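Long-range contact in NAD-dependent epimerase/dehydratase (Methylobacillus flagellatus KT, PDB 3GPI), which is of unknown function but belongs to the NAD-dependent epimerase/dehydratase family and so probably binds a dinucleotide cofactor in a Rossmann fold: residues I211-R225 and G238-S250. Sequence-based numbering, arbitrary orientation.
With EDO (1,2-ethanediol), chain C.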
loop_
_atom_site.group_PDB
_atom_site.type_symbol
_atom_site.label_atom_id
_atom_site.label_comp_id
_atom_site.label_asym_id
_atom_site.label_seq_id
_atom_site.Cartn_x
_atom_site.Cartn_y
_atom_site.Cartn_z
ATOM N N ILE A 211 -0.094 9.255 4.867
ATOM C CA ILE A 211 -1.222 8.600 4.219
ATOM C C ILE A 211 -0.880 8.547 2.720
ATOM O O ILE A 211 -0.529 9.562 2.100
ATOM C CB ILE A 211 -2.518 9.390 4.443
ATOM C CG1 ILE A 211 -2.896 9.280 5.924
ATOM C CG2 ILE A 211 -3.674 8.745 3.602
ATOM C CD1 ILE A 211 -4.138 10.090 6.340
ATOM N N VAL A 212 -0.942 7.353 2.136
ATOM C CA VAL A 212 -0.628 7.162 0.716
ATOM C C VAL A 212 -1.938 6.907 0.006
ATOM O O VAL A 212 -2.491 5.803 0.084
ATOM C CB VAL A 212 0.371 6.000 0.549
ATOM C CG1 VAL A 212 0.829 5.922 -0.901
ATOM C CG2 VAL A 212 1.622 6.258 1.374
ATOM N N THR A 213 -2.422 7.949 -0.652
ATOM C CA THR A 213 -3.746 7.931 -1.303
ATOM C C THR A 213 -3.748 8.973 -2.411
ATOM O O THR A 213 -2.899 9.866 -2.414
ATOM C CB THR A 213 -4.872 8.124 -0.256
ATOM O OG1 THR A 213 -6.136 7.734 -0.801
ATOM C CG2 THR A 213 -4.932 9.569 0.244
ATOM N N ASP A 214 -4.662 8.837 -3.367
ATOM C CA ASP A 214 -4.673 9.789 -4.476
ATOM C C ASP A 214 -5.490 11.035 -4.151
ATOM O O ASP A 214 -5.890 11.206 -3.012
ATOM C CB ASP A 214 -5.085 9.135 -5.799
ATOM C CG ASP A 214 -6.601 8.906 -5.930
ATOM O OD1 ASP A 214 -7.409 9.449 -5.149
ATOM O OD2 ASP A 214 -6.964 8.234 -6.905
ATOM N N ASN A 215 -5.696 11.894 -5.133
ATOM C CA ASN A 215 -6.312 13.203 -4.898
ATOM C C ASN A 215 -7.825 13.204 -4.754
ATOM O O ASN A 215 -8.386 14.247 -4.333
ATOM C CB ASN A 215 -6.000 14.133 -6.080
ATOM C CG ASN A 215 -4.544 14.492 -6.202
ATOM O OD1 ASN A 215 -3.766 14.472 -5.272
ATOM N ND2 ASN A 215 -4.201 14.894 -7.403
ATOM N N GLN A 216 -8.517 12.107 -5.102
ATOM C CA GLN A 216 -9.985 12.204 -5.223
ATOM C C GLN A 216 -10.720 11.029 -4.624
ATOM O O GLN A 216 -11.063 10.101 -5.337
ATOM C CB GLN A 216 -10.407 12.371 -6.690
ATOM C CG GLN A 216 -9.984 13.729 -7.316
ATOM C CD GLN A 216 -10.673 14.014 -8.636
ATOM O OE1 GLN A 216 -11.872 13.854 -8.771
ATOM N NE2 GLN A 216 -9.900 14.449 -9.646
ATOM N N PRO A 217 -11.018 11.083 -3.332
ATOM C CA PRO A 217 -11.968 10.116 -2.789
ATOM C C PRO A 217 -13.323 10.346 -3.466
ATOM O O PRO A 217 -13.672 11.454 -3.847
ATOM C CB PRO A 217 -12.046 10.475 -1.299
ATOM C CG PRO A 217 -11.202 11.678 -1.079
ATOM C CD PRO A 217 -10.625 12.127 -2.369
ATOM N N LEU A 218 -14.110 9.289 -3.577
ATOM C CA LEU A 218 -15.465 9.480 -4.099
ATOM C C LEU A 218 -16.376 8.421 -3.538
ATOM O O LEU A 218 -15.930 7.356 -3.108
ATOM C CB LEU A 218 -15.554 9.533 -5.657
ATOM C CG LEU A 218 -15.385 8.209 -6.415
ATOM C CD1 LEU A 218 -15.549 8.461 -7.959
ATOM C CD2 LEU A 218 -14.015 7.604 -6.171
ATOM N N PRO A 219 -17.675 8.711 -3.541
ATOM C CA PRO A 219 -18.621 7.706 -3.092
ATOM C C PRO A 219 -18.592 6.506 -4.038
ATOM O O PRO A 219 -18.442 6.687 -5.262
ATOM C CB PRO A 219 -19.976 8.431 -3.220
ATOM C CG PRO A 219 -19.650 9.885 -3.118
ATOM C CD PRO A 219 -18.333 9.975 -3.888
ATOM N N VAL A 220 -18.758 5.313 -3.487
ATOM C CA VAL A 220 -18.574 4.082 -4.262
ATOM C C VAL A 220 -19.533 4.038 -5.477
ATOM O O VAL A 220 -19.176 3.565 -6.537
ATOM C CB VAL A 220 -18.662 2.808 -3.370
ATOM C CG1 VAL A 220 -20.094 2.576 -2.823
ATOM C CG2 VAL A 220 -18.129 1.590 -4.078
ATOM N N HIS A 221 -20.747 4.552 -5.318
ATOM C CA HIS A 221 -21.665 4.543 -6.449
ATOM C C HIS A 221 -21.242 5.446 -7.574
ATOM O O HIS A 221 -21.517 5.151 -8.720
ATOM C CB HIS A 221 -23.120 4.868 -6.002
ATOM C CG HIS A 221 -23.829 3.687 -5.415
ATOM N ND1 HIS A 221 -24.803 3.004 -6.111
ATOM C CD2 HIS A 221 -23.685 3.050 -4.221
ATOM C CE1 HIS A 221 -25.231 1.998 -5.364
ATOM N NE2 HIS A 221 -24.576 2.005 -4.217
ATOM N N ASP A 222 -20.562 6.545 -7.260
ATOM C CA ASP A 222 -20.066 7.371 -8.343
ATOM C C ASP A 222 -18.964 6.657 -9.118
ATOM O O ASP A 222 -18.892 6.760 -10.342
ATOM C CB ASP A 222 -19.527 8.704 -7.822
ATOM C CG ASP A 222 -20.623 9.659 -7.362
ATOM O OD1 ASP A 222 -21.821 9.390 -7.590
ATOM O OD2 ASP A 222 -20.231 10.669 -6.762
ATOM N N LEU A 223 -18.106 5.924 -8.427
ATOM C CA LEU A 223 -17.050 5.182 -9.099
ATOM C C LEU A 223 -17.653 4.056 -9.938
ATOM O O LEU A 223 -17.277 3.891 -11.091
ATOM C CB LEU A 223 -16.084 4.614 -8.048
ATOM C CG LEU A 223 -14.979 3.750 -8.637
ATOM C CD1 LEU A 223 -14.100 4.509 -9.664
ATOM C CD2 LEU A 223 -14.089 3.193 -7.553
ATOM N N LEU A 224 -18.602 3.326 -9.363
ATOM C CA LEU A 224 -19.236 2.209 -10.076
ATOM C C LEU A 224 -19.976 2.702 -11.309
ATOM O O LEU A 224 -19.841 2.084 -12.347
ATOM C CB LEU A 224 -20.138 1.426 -9.137
ATOM C CG LEU A 224 -19.435 0.612 -8.078
ATOM C CD1 LEU A 224 -20.456 0.227 -6.991
ATOM C CD2 LEU A 224 -18.737 -0.621 -8.694
ATOM N N ARG A 225 -20.690 3.828 -11.208
ATOM C CA ARG A 225 -21.383 4.346 -12.389
ATOM C C ARG A 225 -20.406 4.822 -13.446
ATOM O O ARG A 225 -20.658 4.616 -14.617
ATOM C CB ARG A 225 -22.332 5.465 -11.998
ATOM C CG ARG A 225 -23.584 4.967 -11.304
ATOM C CD ARG A 225 -24.430 6.134 -10.937
ATOM N NE ARG A 225 -25.717 5.699 -10.436
ATOM C CZ ARG A 225 -26.815 6.438 -10.558
ATOM N NH1 ARG A 225 -26.775 7.604 -11.209
ATOM N NH2 ARG A 225 -27.948 5.978 -10.044
ATOM N N GLY A 238 -30.933 8.074 -12.439
ATOM C CA GLY A 238 -31.529 8.532 -11.212
ATOM C C GLY A 238 -30.466 8.839 -10.184
ATOM O O GLY A 238 -29.271 8.614 -10.397
ATOM N N ALA A 239 -30.913 9.359 -9.062
ATOM C CA ALA A 239 -30.028 9.662 -7.932
ATOM C C ALA A 239 -29.319 8.405 -7.441
ATOM O O ALA A 239 -29.875 7.329 -7.440
ATOM C CB ALA A 239 -30.835 10.253 -6.801
ATOM N N THR A 240 -28.058 8.559 -7.030
ATOM C CA THR A 240 -27.398 7.525 -6.238
ATOM C C THR A 240 -27.953 7.528 -4.820
ATOM O O THR A 240 -28.639 8.478 -4.409
ATOM C CB THR A 240 -25.891 7.778 -6.158
ATOM O OG1 THR A 240 -25.681 9.099 -5.664
ATOM C CG2 THR A 240 -25.241 7.694 -7.520
ATOM N N PRO A 241 -27.685 6.474 -4.043
ATOM C CA PRO A 241 -28.093 6.513 -2.643
ATOM C C PRO A 241 -27.382 7.683 -1.945
ATOM O O PRO A 241 -26.349 8.142 -2.415
ATOM C CB PRO A 241 -27.627 5.166 -2.106
ATOM C CG PRO A 241 -27.432 4.302 -3.328
ATOM C CD PRO A 241 -26.966 5.231 -4.380
ATOM N N PRO A 242 -27.951 8.230 -0.869
ATOM C CA PRO A 242 -27.267 9.264 -0.115
ATOM C C PRO A 242 -25.812 8.869 0.235
ATOM O O PRO A 242 -25.514 7.698 0.579
ATOM C CB PRO A 242 -28.146 9.394 1.182
ATOM C CG PRO A 242 -28.972 8.194 1.210
ATOM C CD PRO A 242 -29.218 7.824 -0.219
ATOM N N VAL A 243 -24.922 9.848 0.112
ATOM C CA VAL A 243 -23.502 9.626 0.368
ATOM C C VAL A 243 -23.301 9.574 1.870
ATOM O O VAL A 243 -23.571 10.567 2.578
ATOM C CB VAL A 243 -22.666 10.746 -0.246
ATOM C CG1 VAL A 243 -21.177 10.578 0.121
ATOM C CG2 VAL A 243 -22.858 10.780 -1.762
ATOM N N GLN A 244 -22.834 8.432 2.360
ATOM C CA GLN A 244 -22.650 8.236 3.785
ATOM C C GLN A 244 -21.794 7.006 4.056
ATOM O O GLN A 244 -22.017 5.938 3.499
ATOM C CB GLN A 244 -24.032 8.122 4.472
ATOM C CG GLN A 244 -23.939 8.171 5.979
ATOM C CD GLN A 244 -23.826 6.802 6.581
ATOM O OE1 GLN A 244 -24.571 5.886 6.207
ATOM N NE2 GLN A 244 -22.904 6.644 7.534
ATOM N N GLY A 245 -20.770 7.171 4.891
ATOM C CA GLY A 245 -19.964 6.054 5.314
ATOM C C GLY A 245 -18.471 6.187 5.011
ATOM O O GLY A 245 -18.058 6.913 4.102
ATOM N N ASN A 246 -17.673 5.509 5.831
ATOM C CA ASN A 246 -16.220 5.538 5.731
ATOM C C ASN A 246 -15.712 6.971 5.955
ATOM O O ASN A 246 -16.260 7.654 6.822
ATOM C CB ASN A 246 -15.728 4.930 4.409
ATOM C CG ASN A 246 -14.270 4.512 4.482
ATOM O OD1 ASN A 246 -13.746 4.115 5.538
ATOM N ND2 ASN A 246 -13.592 4.632 3.369
ATOM N N LYS A 247 -14.718 7.459 5.204
ATOM C CA LYS A 247 -14.156 8.804 5.433
ATOM C C LYS A 247 -13.413 9.237 4.211
ATOM O O LYS A 247 -13.236 8.433 3.301
ATOM C CB LYS A 247 -13.188 8.808 6.627
ATOM C CG LYS A 247 -11.935 7.967 6.385
ATOM C CD LYS A 247 -12.027 6.595 6.967
ATOM C CE LYS A 247 -10.948 5.721 6.315
ATOM N NZ LYS A 247 -11.030 4.331 6.761
ATOM N N LYS A 248 -12.973 10.486 4.198
ATOM C CA LYS A 248 -12.140 10.987 3.103
ATOM C C LYS A 248 -10.760 11.149 3.657
ATOM O O LYS A 248 -10.568 11.636 4.756
ATOM C CB LYS A 248 -12.649 12.337 2.592
ATOM C CG LYS A 248 -14.053 12.246 1.975
ATOM C CD LYS A 248 -14.610 13.616 1.571
ATOM C CE LYS A 248 -14.986 14.441 2.798
ATOM N NZ LYS A 248 -15.880 15.605 2.478
ATOM N N LEU A 249 -9.779 10.724 2.886
ATOM C CA LEU A 249 -8.401 10.825 3.335
ATOM C C LEU A 249 -7.612 11.809 2.494
ATOM O O LEU A 249 -7.620 11.765 1.259
ATOM C CB LEU A 249 -7.771 9.426 3.267
ATOM C CG LEU A 249 -8.377 8.367 4.156
ATOM C CD1 LEU A 249 -8.033 6.971 3.672
ATOM C CD2 LEU A 249 -7.931 8.600 5.579
ATOM N N SER A 250 -6.957 12.755 3.180
ATOM C CA SER A 250 -6.127 13.762 2.551
ATOM C C SER A 250 -4.702 13.276 2.310
ATOM O O SER A 250 -4.057 12.769 3.205
ATOM C CB SER A 250 -6.031 14.981 3.470
ATOM O OG SER A 250 -5.133 15.925 2.902
HETATM C C1 EDO C . -11.930 3.540 1.180
HETATM O O1 EDO C . -11.900 2.736 0.034
HETATM C C2 EDO C . -10.593 3.572 1.838
HETATM O O2 EDO C . -10.609 4.122 3.123
HETATM O O HOH W 1 -8.128 9.633 -0.780
HETATM O O HOH W 2 -6.559 13.085 -0.983
HETATM O O HOH W 3 -23.093 9.552 -5.057
HETATM O O HOH W 4 -28.533 9.150 -13.502
#
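Extended from CG to NE, with CG turned away from its own carbonyl carbon (chi1 -74°), the side chain of Arg-225 carries its guanidinium under the methyl of Thr-240, whose CG2 lies over one face, toward the rim, 3.6 Å from NE. Thr-240 suits both neighbours, its OG1 sharing a water with Asp-222 OD1. At the guanidinium edge NH1 and NH2 both grip the carbonyl oxygen of Gly-238; the NH1 bond, 2.8 Å long, is bent at the hydrogen (143°). With an alanine here that carbonyl would probably lose its two arginine donors, and the Thr-240 methyl its flat neighbour. One helical turn before Arg-225, the His-221 ring takes Pro-241 CD over its face, 3.6 Å from the centroid, while NE2 bonds to Pro-176 O. The contact runs from the Rossmann strand 209-212 through strand 218-219 to helix 220-230, with 238-250 alongside, its strand 248-249 pairing with strand 120-121. Pro-219, lacking a backbone N-H, suits the N-cap, where the helix's own bonds use none; its CG meets Val-243 CG2 at 3.6 Å. Nearer the sheet, Thr-213 OG1 bonds Ser-155 and a water bridging to Leu-249 O, and Ile-211 CD1 meets Leu-249 CD2 at 4.1 Å, the side chains crossing at about a right angle.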